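Local coordinates for protein lactaldehyde dehydrogenase (Escherichia coli, PDB 2IMP) that catalyses the irreversible NAD-dependent oxidation of L-lactaldehyde to L-lactate, and also oxidises glycolaldehyde, as a homotetramer, at residues A[104-115]-A[154-165]; A[26-34]-A[358-366]. All coordinates share one frame; numbering follows the deposited sequence.

Along the chain the segments come in the order 26-34, 104-115, 154-165, 358-366, which places both helices of contact 1 in the span that contact 2 closes. The two centres lie about 28 Å apart and the nearest atoms about 10 Å, without touching. Contact 1 is buried near the middle of the chain, where helix 98-116 packs on helix 155-168 beside the bound lactate. Contact 2 is farther out and partly buried. It joins the hairpin of strands 23-27 and 34-39 to the loop between strands 350-353 and 368-371, which belong to one mixed sheet. One contact thus shapes the substrate pocket; the other ties the N-terminal sheet to the domain of the catalytic cysteine.

Contact 1: A[104-115]-A[154-165]; sequences EVAFTADYIDYM and FPFFLIARKMAP. With LAC (lactic acid), chain E.
The Phe-157 ring has Phe-107 CE2 over one face and the CB of Arg-161 over the other, while Thr-108 OG1 and Tyr-111 lie at its edge. It is a knob in a hole formed by Glu-104, Phe-107, Thr-108 and Tyr-111, at the heart of an aromatic cluster between two nearly parallel helices, 98-116 and 155-168, whose local axes run 8.8 Å apart at 7°. Against Tyr-111 the pair is T-shaped: the Phe-157 edge points into the tyrosine face, planes at 85° and centroids 5.1 Å apart, with Phe-157 CE1 reaching 3.4 Å from Tyr-111 CD2. Phe-107 meets the same ring obliquely. A chi1 of 167°, which turns CG away from the backbone N, brings Phe-157 CE2 over the centre of the Arg-161 guanidinium. Phe-154, at the start of the second segment, brings its CD1 to 3.4 Å from the lactate CB.

Helix 155-168 links parallel strands 134-149 and 172-176 as a beta-alpha-beta unit. At its N-terminal end Phe-157 N donates to Glu-104 OE2 (2.9 Å), on the anti lone pair; the other carboxylate oxygen pairs with Lys-96. Thr-108 OG1 donates back to Glu-104 O, and the methyl of Thr-108 packs with Ile-112 CG1 on Ala-160 CB. Farther along, Met-115 lies on Ala-164 and Pro-165.

Tyr-111 OH is hydrogen-bonded to Asp-461, and a water spans it and Arg-161 O. Arg-161 NH2 is salt-bridged to Asp-461 and Glu-443, which helps fix the plane of the guanidinium beside the bound lactate. Arg-161 NH1 donates almost straight to lactate O at 2.8 Å, in the guanidinium plane.

Contact 2: A[26-34]-A[358-366]; sequences VVNPATEAV and VEGKGYYYP
Glu-32 reaches across to Gly-362 and Tyr-363 from the connection of a beta hairpin, strands 23-27 and 34-39, which an Asx turn at Asn-28 (OD1 accepting from Ala-30 N) helps shape. Its CB heads for the 358-366 loop, and Glu-32 CG, beside the backbone N and anti to the carbonyl carbon (chi1 -78°), comes 3.2 Å from Tyr-363 OH. CD follows, extended from CG, and the carboxylate then divides. Glu-32 OE1 accepts from Gly-362 N at 2.9 Å, met from above the carboxylate plane, and lies close to Lys-361 CA; Glu-32 OE2 turns to the hydroxyl end of Tyr-363, 3.5 Å from Tyr-363 OH. With an alanine here, Gly-362 N would probably lose its carboxylate acceptor and a gap would be likely to open beside the Tyr-363 hydroxyl.

Deeper in, Tyr-363 N donates to Pro-29 O (3.1 Å), and Pro-29 CB lies 4.2 Å from Tyr-363 CD1. Gly-362, with positive phi, sends a CA-H...O contact to Ala-30 O at 3.4 Å; a beta carbon there would run into that carbonyl. Ala-30 O also accepts from a water that is 2.7 Å from Tyr-364 OH, whose oxygen touches Ala-30 CB. Tyr-363 further rests on helix 331-346. The two direct hydrogen bonds use backbone groups and one carboxylate; with Lys-361 NZ 5.0 Å from Glu-32 OE1, the lysine charge probably adds only weak attraction.

Contact 1: A[104-115]-A[154-165]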
loop_
_atom_site.group_PDB
_atom_site.type_symbol
_atom_site.label_atom_id
_atom_site.label_comp_id
_atom_site.label_asym_id
_atom_site.label_seq_id
_atom_site.Cartn_x
_atom_site.Cartn_y
_atom_site.Cartn_z
ATOM N N GLU A 104 -18.625 -25.879 -3.853
ATOM C CA GLU A 104 -18.730 -24.702 -4.702
ATOM C C GLU A 104 -19.786 -23.693 -4.185
ATOM O O GLU A 104 -19.521 -22.496 -4.100
ATOM C CB GLU A 104 -19.082 -25.087 -6.140
ATOM C CG GLU A 104 -19.051 -23.886 -7.079
ATOM C CD GLU A 104 -19.468 -24.211 -8.503
ATOM O OE1 GLU A 104 -19.488 -25.405 -8.866
ATOM O OE2 GLU A 104 -19.765 -23.263 -9.260
ATOM N N VAL A 105 -20.973 -24.194 -3.845
ATOM C CA VAL A 105 -22.031 -23.329 -3.331
ATOM C C VAL A 105 -21.646 -22.618 -2.011
ATOM O O VAL A 105 -21.797 -21.403 -1.880
ATOM C CB VAL A 105 -23.346 -24.119 -3.125
ATOM C CG1 VAL A 105 -24.398 -23.232 -2.438
ATOM C CG2 VAL A 105 -23.875 -24.601 -4.480
ATOM N N ALA A 106 -21.149 -23.389 -1.047
ATOM C CA ALA A 106 -20.722 -22.806 0.217
ATOM C C ALA A 106 -19.570 -21.786 0.015
ATOM O O ALA A 106 -19.568 -20.711 0.609
ATOM C CB ALA A 106 -20.289 -23.906 1.170
ATOM N N PHE A 107 -18.613 -22.145 -0.837
ATOM C CA PHE A 107 -17.485 -21.267 -1.140
ATOM C C PHE A 107 -17.939 -19.950 -1.808
ATOM O O PHE A 107 -17.425 -18.875 -1.499
ATOM C CB PHE A 107 -16.489 -21.981 -2.063
ATOM C CG PHE A 107 -15.245 -21.179 -2.360
ATOM C CD1 PHE A 107 -14.285 -20.967 -1.376
ATOM C CD2 PHE A 107 -15.030 -20.645 -3.629
ATOM C CE1 PHE A 107 -13.124 -20.224 -1.654
ATOM C CE2 PHE A 107 -13.873 -19.900 -3.916
ATOM C CZ PHE A 107 -12.923 -19.694 -2.933
ATOM N N THR A 108 -18.902 -20.062 -2.724
ATOM C CA THR A 108 -19.439 -18.899 -3.406
ATOM C C THR A 108 -20.041 -17.872 -2.416
ATOM O O THR A 108 -19.819 -16.666 -2.540
ATOM C CB THR A 108 -20.507 -19.323 -4.442
ATOM O OG1 THR A 108 -19.887 -20.133 -5.443
ATOM C CG2 THR A 108 -21.130 -18.111 -5.116
ATOM N N ALA A 109 -20.787 -18.379 -1.436
ATOM C CA ALA A 109 -21.372 -17.527 -0.415
ATOM C C ALA A 109 -20.280 -16.858 0.438
ATOM O O ALA A 109 -20.351 -15.664 0.723
ATOM C CB ALA A 109 -22.311 -18.340 0.484
ATOM N N ASP A 110 -19.282 -17.639 0.844
ATOM C CA ASP A 110 -18.182 -17.077 1.620
ATOM C C ASP A 110 -17.387 -16.038 0.799
ATOM O O ASP A 110 -16.963 -15.010 1.318
ATOM C CB ASP A 110 -17.226 -18.175 2.101
ATOM C CG ASP A 110 -17.882 -19.139 3.072
ATOM O OD1 ASP A 110 -18.831 -18.739 3.778
ATOM O OD2 ASP A 110 -17.434 -20.299 3.139
ATOM N N TYR A 111 -17.213 -16.324 -0.487
ATOM C CA TYR A 111 -16.507 -15.407 -1.376
ATOM C C TYR A 111 -17.214 -14.039 -1.459
ATOM O O TYR A 111 -16.575 -12.991 -1.369
ATOM C CB TYR A 111 -16.389 -16.029 -2.768
ATOM C CG TYR A 111 -15.511 -15.261 -3.730
ATOM C CD1 TYR A 111 -16.011 -14.182 -4.450
ATOM C CD2 TYR A 111 -14.187 -15.645 -3.949
ATOM C CE1 TYR A 111 -15.221 -13.504 -5.371
ATOM C CE2 TYR A 111 -13.389 -14.974 -4.869
ATOM C CZ TYR A 111 -13.914 -13.907 -5.579
ATOM O OH TYR A 111 -13.141 -13.260 -6.508
ATOM N N ILE A 112 -18.534 -14.074 -1.625
ATOM C CA ILE A 112 -19.318 -12.844 -1.679
ATOM C C ILE A 112 -19.167 -12.024 -0.377
ATOM O O ILE A 112 -18.942 -10.822 -0.418
ATOM C CB ILE A 112 -20.821 -13.148 -1.942
ATOM C CG1 ILE A 112 -20.983 -13.755 -3.346
ATOM C CG2 ILE A 112 -21.654 -11.877 -1.789
ATOM C CD1 ILE A 112 -22.415 -14.134 -3.733
ATOM N N ASP A 113 -19.294 -12.697 0.764
ATOM C CA ASP A 113 -19.112 -12.035 2.048
ATOM C C ASP A 113 -17.702 -11.419 2.155
ATOM O O ASP A 113 -17.543 -10.284 2.597
ATOM C CB ASP A 113 -19.310 -13.018 3.209
ATOM C CG ASP A 113 -20.777 -13.312 3.490
ATOM O OD1 ASP A 113 -21.642 -12.491 3.115
ATOM O OD2 ASP A 113 -21.060 -14.362 4.108
ATOM N N TYR A 114 -16.700 -12.200 1.756
ATOM C CA TYR A 114 -15.322 -11.724 1.763
ATOM C C TYR A 114 -15.173 -10.435 0.930
ATOM O O TYR A 114 -14.606 -9.445 1.396
ATOM C CB TYR A 114 -14.376 -12.809 1.223
ATOM C CG TYR A 114 -13.007 -12.288 0.839
ATOM C CD1 TYR A 114 -12.050 -11.975 1.807
ATOM C CD2 TYR A 114 -12.698 -12.037 -0.494
ATOM C CE1 TYR A 114 -10.815 -11.413 1.444
ATOM C CE2 TYR A 114 -11.482 -11.477 -0.865
ATOM C CZ TYR A 114 -10.548 -11.165 0.102
ATOM O OH TYR A 114 -9.372 -10.577 -0.288
ATOM N N MET A 115 -15.700 -10.460 -0.292
ATOM C CA MET A 115 -15.645 -9.285 -1.154
ATOM C C MET A 115 -16.389 -8.063 -0.571
ATOM O O MET A 115 -15.911 -6.932 -0.666
ATOM C CB MET A 115 -16.205 -9.619 -2.538
ATOM C CG MET A 115 -15.224 -10.373 -3.430
ATOM S SD MET A 115 -13.771 -9.366 -3.863
ATOM C CE MET A 115 -12.638 -10.612 -4.411
ATOM N N PHE A 154 -17.395 -24.744 -12.644
ATOM C CA PHE A 154 -17.575 -23.811 -11.534
ATOM C C PHE A 154 -18.469 -22.629 -11.963
ATOM O O PHE A 154 -18.177 -21.467 -11.673
ATOM C CB PHE A 154 -16.228 -23.275 -11.036
ATOM C CG PHE A 154 -15.392 -24.297 -10.324
ATOM C CD1 PHE A 154 -14.545 -25.142 -11.032
ATOM C CD2 PHE A 154 -15.493 -24.453 -8.944
ATOM C CE1 PHE A 154 -13.788 -26.111 -10.374
ATOM C CE2 PHE A 154 -14.741 -25.419 -8.280
ATOM C CZ PHE A 154 -13.896 -26.256 -9.000
ATOM N N PRO A 155 -19.575 -22.938 -12.662
ATOM C CA PRO A 155 -20.528 -21.945 -13.163
ATOM C C PRO A 155 -21.121 -21.009 -12.097
ATOM O O PRO A 155 -21.256 -19.809 -12.333
ATOM C CB PRO A 155 -21.596 -22.805 -13.830
ATOM C CG PRO A 155 -21.625 -24.010 -12.938
ATOM C CD PRO A 155 -20.146 -24.296 -12.766
ATOM N N PHE A 156 -21.485 -21.569 -10.947
ATOM C CA PHE A 156 -22.069 -20.773 -9.880
ATOM C C PHE A 156 -21.050 -19.809 -9.250
ATOM O O PHE A 156 -21.285 -18.599 -9.164
ATOM C CB PHE A 156 -22.653 -21.691 -8.804
ATOM C CG PHE A 156 -23.595 -21.003 -7.857
ATOM C CD1 PHE A 156 -24.777 -20.432 -8.326
ATOM C CD2 PHE A 156 -23.294 -20.905 -6.499
ATOM C CE1 PHE A 156 -25.661 -19.791 -7.447
ATOM C CE2 PHE A 156 -24.171 -20.267 -5.612
ATOM C CZ PHE A 156 -25.350 -19.701 -6.088
ATOM N N PHE A 157 -19.919 -20.362 -8.820
ATOM C CA PHE A 157 -18.870 -19.547 -8.241
ATOM C C PHE A 157 -18.453 -18.387 -9.168
ATOM O O PHE A 157 -18.327 -17.244 -8.730
ATOM C CB PHE A 157 -17.642 -20.407 -7.929
ATOM C CG PHE A 157 -16.409 -19.605 -7.624
ATOM C CD1 PHE A 157 -16.394 -18.700 -6.566
ATOM C CD2 PHE A 157 -15.264 -19.743 -8.403
ATOM C CE1 PHE A 157 -15.262 -17.938 -6.291
ATOM C CE2 PHE A 157 -14.125 -18.987 -8.137
ATOM C CZ PHE A 157 -14.121 -18.084 -7.081
ATOM N N LEU A 158 -18.255 -18.689 -10.446
ATOM C CA LEU A 158 -17.855 -17.648 -11.375
ATOM C C LEU A 158 -18.846 -16.472 -11.482
ATOM O O LEU A 158 -18.456 -15.369 -11.866
ATOM C CB LEU A 158 -17.550 -18.242 -12.746
ATOM C CG LEU A 158 -16.222 -19.013 -12.723
ATOM C CD1 LEU A 158 -15.959 -19.627 -14.073
ATOM C CD2 LEU A 158 -15.085 -18.074 -12.354
ATOM N N ILE A 159 -20.115 -16.711 -11.154
ATOM C CA ILE A 159 -21.063 -15.608 -11.144
ATOM C C ILE A 159 -20.607 -14.575 -10.089
ATOM O O ILE A 159 -20.498 -13.385 -10.356
ATOM C CB ILE A 159 -22.489 -16.060 -10.733
ATOM C CG1 ILE A 159 -23.070 -17.037 -11.754
ATOM C CG2 ILE A 159 -23.396 -14.849 -10.612
ATOM C CD1 ILE A 159 -24.372 -17.680 -11.281
ATOM N N ALA A 160 -20.338 -15.086 -8.892
ATOM C CA ALA A 160 -19.895 -14.264 -7.780
ATOM C C ALA A 160 -18.501 -13.667 -8.000
ATOM O O ALA A 160 -18.254 -12.505 -7.674
ATOM C CB ALA A 160 -19.906 -15.085 -6.488
ATOM N N ARG A 161 -17.605 -14.473 -8.560
ATOM C CA ARG A 161 -16.249 -14.011 -8.809
ATOM C C ARG A 161 -16.209 -12.708 -9.627
ATOM O O ARG A 161 -15.270 -11.915 -9.511
ATOM C CB ARG A 161 -15.450 -15.094 -9.524
ATOM C CG ARG A 161 -13.947 -14.838 -9.549
ATOM C CD ARG A 161 -13.214 -15.981 -10.242
ATOM N NE ARG A 161 -12.114 -16.481 -9.429
ATOM C CZ ARG A 161 -11.372 -17.540 -9.736
ATOM N NH1 ARG A 161 -11.606 -18.226 -10.852
ATOM N NH2 ARG A 161 -10.398 -17.922 -8.917
ATOM N N LYS A 162 -17.237 -12.502 -10.448
ATOM C CA LYS A 162 -17.310 -11.288 -11.245
ATOM C C LYS A 162 -18.275 -10.221 -10.666
ATOM O O LYS A 162 -17.889 -9.078 -10.510
ATOM C CB LYS A 162 -17.700 -11.621 -12.694
ATOM C CG LYS A 162 -16.763 -12.630 -13.351
ATOM C CD LYS A 162 -17.170 -12.951 -14.784
ATOM C CE LYS A 162 -16.376 -14.142 -15.327
ATOM N NZ LYS A 162 -14.902 -13.921 -15.306
ATOM N N MET A 163 -19.501 -10.618 -10.322
ATOM C CA MET A 163 -20.481 -9.672 -9.790
ATOM C C MET A 163 -20.188 -9.081 -8.384
ATOM O O MET A 163 -20.508 -7.922 -8.128
ATOM C CB MET A 163 -21.893 -10.297 -9.806
ATOM C CG MET A 163 -22.197 -11.302 -8.694
ATOM S SD MET A 163 -22.633 -10.546 -7.096
ATOM C CE MET A 163 -24.299 -9.996 -7.406
ATOM N N ALA A 164 -19.591 -9.870 -7.494
ATOM C CA ALA A 164 -19.286 -9.383 -6.151
ATOM C C ALA A 164 -18.326 -8.158 -6.147
ATOM O O ALA A 164 -18.653 -7.111 -5.584
ATOM C CB ALA A 164 -18.714 -10.525 -5.292
ATOM N N PRO A 165 -17.148 -8.283 -6.786
ATOM C CA PRO A 165 -16.201 -7.157 -6.826
ATOM C C PRO A 165 -16.837 -5.996 -7.630
ATOM O O PRO A 165 -16.711 -4.829 -7.267
ATOM C CB PRO A 165 -14.991 -7.731 -7.563
ATOM C CG PRO A 165 -15.159 -9.226 -7.444
ATOM C CD PRO A 165 -16.628 -9.436 -7.536
HETATM C C LAC E . -10.628 -21.567 -11.539
HETATM C CA LAC E . -11.560 -22.001 -12.630
HETATM C CB LAC E . -12.954 -22.272 -12.037
HETATM O O LAC E . -10.112 -20.451 -11.576
HETATM O OHN LAC E . -11.697 -20.954 -13.606
HETATM O OXT LAC E . -10.330 -22.421 -10.553
HETATM O O HOH W 1 -12.333 -11.063 -8.458
#

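Contact 2: A[26-34]-A[358-366]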
loop_
_atom_site.group_PDB
_atom_site.type_symbol
_atom_site.label_atom_id
_atom_site.label_comp_id
_atom_site.label_asym_id
_atom_site.label_seq_id
_atom_site.Cartn_x
_atom_site.Cartn_y
_atom_site.Cartn_z
ATOM N N VAL A 26 -31.196 -27.623 -22.400
ATOM C CA VAL A 26 -30.166 -27.872 -21.409
ATOM C C VAL A 26 -30.224 -29.357 -21.002
ATOM O O VAL A 26 -31.235 -29.831 -20.483
ATOM C CB VAL A 26 -30.337 -26.976 -20.169
ATOM C CG1 VAL A 26 -29.260 -27.297 -19.146
ATOM C CG2 VAL A 26 -30.247 -25.507 -20.579
ATOM N N VAL A 27 -29.143 -30.074 -21.272
ATOM C CA VAL A 27 -29.085 -31.498 -21.011
ATOM C C VAL A 27 -28.262 -31.957 -19.796
ATOM O O VAL A 27 -27.298 -31.306 -19.401
ATOM C CB VAL A 27 -28.519 -32.223 -22.256
ATOM C CG1 VAL A 27 -28.324 -33.682 -21.964
ATOM C CG2 VAL A 27 -29.455 -32.037 -23.439
ATOM N N ASN A 28 -28.674 -33.079 -19.212
ATOM C CA ASN A 28 -27.944 -33.683 -18.109
ATOM C C ASN A 28 -26.799 -34.535 -18.694
ATOM O O ASN A 28 -27.043 -35.568 -19.306
ATOM C CB ASN A 28 -28.867 -34.576 -17.283
ATOM C CG ASN A 28 -28.183 -35.139 -16.052
ATOM O OD1 ASN A 28 -27.010 -35.514 -16.093
ATOM N ND2 ASN A 28 -28.919 -35.214 -14.949
ATOM N N PRO A 29 -25.546 -34.103 -18.511
ATOM C CA PRO A 29 -24.389 -34.830 -19.041
ATOM C C PRO A 29 -24.276 -36.330 -18.648
ATOM O O PRO A 29 -23.566 -37.097 -19.299
ATOM C CB PRO A 29 -23.215 -34.000 -18.540
ATOM C CG PRO A 29 -23.711 -33.531 -17.208
ATOM C CD PRO A 29 -25.118 -33.085 -17.535
ATOM N N ALA A 30 -24.969 -36.729 -17.591
ATOM C CA ALA A 30 -24.925 -38.119 -17.159
ATOM C C ALA A 30 -25.947 -39.031 -17.882
ATOM O O ALA A 30 -25.674 -40.203 -18.137
ATOM C CB ALA A 30 -25.143 -38.198 -15.647
ATOM N N THR A 31 -27.100 -38.460 -18.221
ATOM C CA THR A 31 -28.175 -39.200 -18.870
ATOM C C THR A 31 -28.611 -38.670 -20.256
ATOM O O THR A 31 -29.410 -39.307 -20.946
ATOM C CB THR A 31 -29.430 -39.203 -17.987
ATOM O OG1 THR A 31 -29.964 -37.873 -17.925
ATOM C CG2 THR A 31 -29.090 -39.660 -16.578
ATOM N N GLU A 32 -28.087 -37.513 -20.639
ATOM C CA GLU A 32 -28.446 -36.895 -21.907
ATOM C C GLU A 32 -29.919 -36.445 -21.999
ATOM O O GLU A 32 -30.405 -36.096 -23.073
ATOM C CB GLU A 32 -28.119 -37.832 -23.066
ATOM C CG GLU A 32 -26.649 -37.855 -23.421
ATOM C CD GLU A 32 -26.334 -38.867 -24.495
ATOM O OE1 GLU A 32 -26.279 -40.074 -24.179
ATOM O OE2 GLU A 32 -26.154 -38.456 -25.659
ATOM N N ALA A 33 -30.613 -36.458 -20.869
ATOM C CA ALA A 33 -32.001 -36.025 -20.840
ATOM C C ALA A 33 -32.146 -34.492 -20.696
ATOM O O ALA A 33 -31.335 -33.849 -20.024
ATOM C CB ALA A 33 -32.739 -36.718 -19.704
ATOM N N VAL A 34 -33.170 -33.931 -21.334
ATOM C CA VAL A 34 -33.422 -32.497 -21.273
ATOM C C VAL A 34 -34.003 -32.046 -19.914
ATOM O O VAL A 34 -35.133 -32.377 -19.567
ATOM C CB VAL A 34 -34.375 -32.061 -22.405
ATOM C CG1 VAL A 34 -34.615 -30.558 -22.342
ATOM C CG2 VAL A 34 -33.779 -32.445 -23.752
ATOM N N VAL A 358 -15.812 -44.753 -22.963
ATOM C CA VAL A 358 -16.993 -45.554 -22.674
ATOM C C VAL A 358 -18.127 -45.259 -23.677
ATOM O O VAL A 358 -18.295 -44.114 -24.096
ATOM C CB VAL A 358 -17.520 -45.261 -21.250
ATOM C CG1 VAL A 358 -18.799 -46.041 -20.994
ATOM C CG2 VAL A 358 -16.465 -45.617 -20.221
ATOM N N GLU A 359 -18.888 -46.279 -24.062
ATOM C CA GLU A 359 -19.972 -46.062 -25.008
ATOM C C GLU A 359 -21.383 -46.364 -24.453
ATOM O O GLU A 359 -21.689 -47.492 -24.071
ATOM C CB GLU A 359 -19.718 -46.871 -26.284
ATOM C CG GLU A 359 -20.623 -46.488 -27.447
ATOM C CD GLU A 359 -20.064 -46.922 -28.795
ATOM O OE1 GLU A 359 -19.882 -48.141 -29.010
ATOM O OE2 GLU A 359 -19.807 -46.039 -29.641
ATOM N N GLY A 360 -22.216 -45.331 -24.417
ATOM C CA GLY A 360 -23.569 -45.465 -23.912
ATOM C C GLY A 360 -24.119 -44.104 -23.521
ATOM O O GLY A 360 -23.652 -43.082 -24.019
ATOM N N LYS A 361 -25.111 -44.089 -22.635
ATOM C CA LYS A 361 -25.717 -42.841 -22.175
ATOM C C LYS A 361 -24.731 -41.896 -21.452
ATOM O O LYS A 361 -23.858 -42.346 -20.714
ATOM C CB LYS A 361 -26.890 -43.141 -21.239
ATOM C CG LYS A 361 -28.102 -43.764 -21.912
ATOM C CD LYS A 361 -28.772 -42.783 -22.858
ATOM C CE LYS A 361 -30.063 -43.353 -23.424
ATOM N NZ LYS A 361 -30.759 -42.375 -24.305
ATOM N N GLY A 362 -24.887 -40.595 -21.673
ATOM C CA GLY A 362 -24.003 -39.636 -21.036
ATOM C C GLY A 362 -22.647 -39.593 -21.713
ATOM O O GLY A 362 -22.432 -40.273 -22.715
ATOM N N TYR A 363 -21.730 -38.797 -21.171
ATOM C CA TYR A 363 -20.399 -38.676 -21.751
ATOM C C TYR A 363 -19.266 -39.043 -20.783
ATOM O O TYR A 363 -18.612 -38.170 -20.214
ATOM C CB TYR A 363 -20.188 -37.252 -22.268
ATOM C CG TYR A 363 -21.426 -36.677 -22.903
ATOM C CD1 TYR A 363 -22.289 -35.858 -22.173
ATOM C CD2 TYR A 363 -21.780 -37.010 -24.206
ATOM C CE1 TYR A 363 -23.476 -35.393 -22.724
ATOM C CE2 TYR A 363 -22.967 -36.554 -24.766
ATOM C CZ TYR A 363 -23.810 -35.748 -24.020
ATOM O OH TYR A 363 -25.001 -35.320 -24.560
ATOM N N TYR A 364 -19.038 -40.340 -20.613
ATOM C CA TYR A 364 -18.003 -40.791 -19.702
ATOM C C TYR A 364 -16.674 -41.223 -20.335
ATOM O O TYR A 364 -16.644 -41.883 -21.375
ATOM C CB TYR A 364 -18.523 -41.948 -18.847
ATOM C CG TYR A 364 -19.749 -41.610 -18.045
ATOM C CD1 TYR A 364 -21.023 -41.710 -18.604
ATOM C CD2 TYR A 364 -19.637 -41.168 -16.727
ATOM C CE1 TYR A 364 -22.154 -41.376 -17.870
ATOM C CE2 TYR A 364 -20.759 -40.831 -15.987
ATOM C CZ TYR A 364 -22.011 -40.937 -16.558
ATOM O OH TYR A 364 -23.116 -40.604 -15.814
ATOM N N TYR A 365 -15.588 -40.819 -19.692
ATOM C CA TYR A 365 -14.252 -41.199 -20.111
ATOM C C TYR A 365 -13.445 -41.684 -18.895
ATOM O O TYR A 365 -13.315 -40.967 -17.906
ATOM C CB TYR A 365 -13.518 -40.040 -20.785
ATOM C CG TYR A 365 -12.333 -40.515 -21.597
ATOM C CD1 TYR A 365 -12.513 -41.072 -22.863
ATOM C CD2 TYR A 365 -11.041 -40.484 -21.070
ATOM C CE1 TYR A 365 -11.439 -41.591 -23.583
ATOM C CE2 TYR A 365 -9.959 -41.001 -21.782
ATOM C CZ TYR A 365 -10.169 -41.557 -23.036
ATOM O OH TYR A 365 -9.117 -42.105 -23.728
ATOM N N PRO A 366 -12.904 -42.903 -18.961
ATOM C CA PRO A 366 -12.130 -43.468 -17.855
ATOM C C PRO A 366 -10.819 -42.747 -17.487
ATOM O O PRO A 366 -10.125 -42.209 -18.351
ATOM C CB PRO A 366 -11.879 -44.898 -18.318
ATOM C CG PRO A 366 -11.690 -44.716 -19.789
ATOM C CD PRO A 366 -12.832 -43.779 -20.145
HETATM O O HOH W 2 -25.408 -42.066 -16.155
#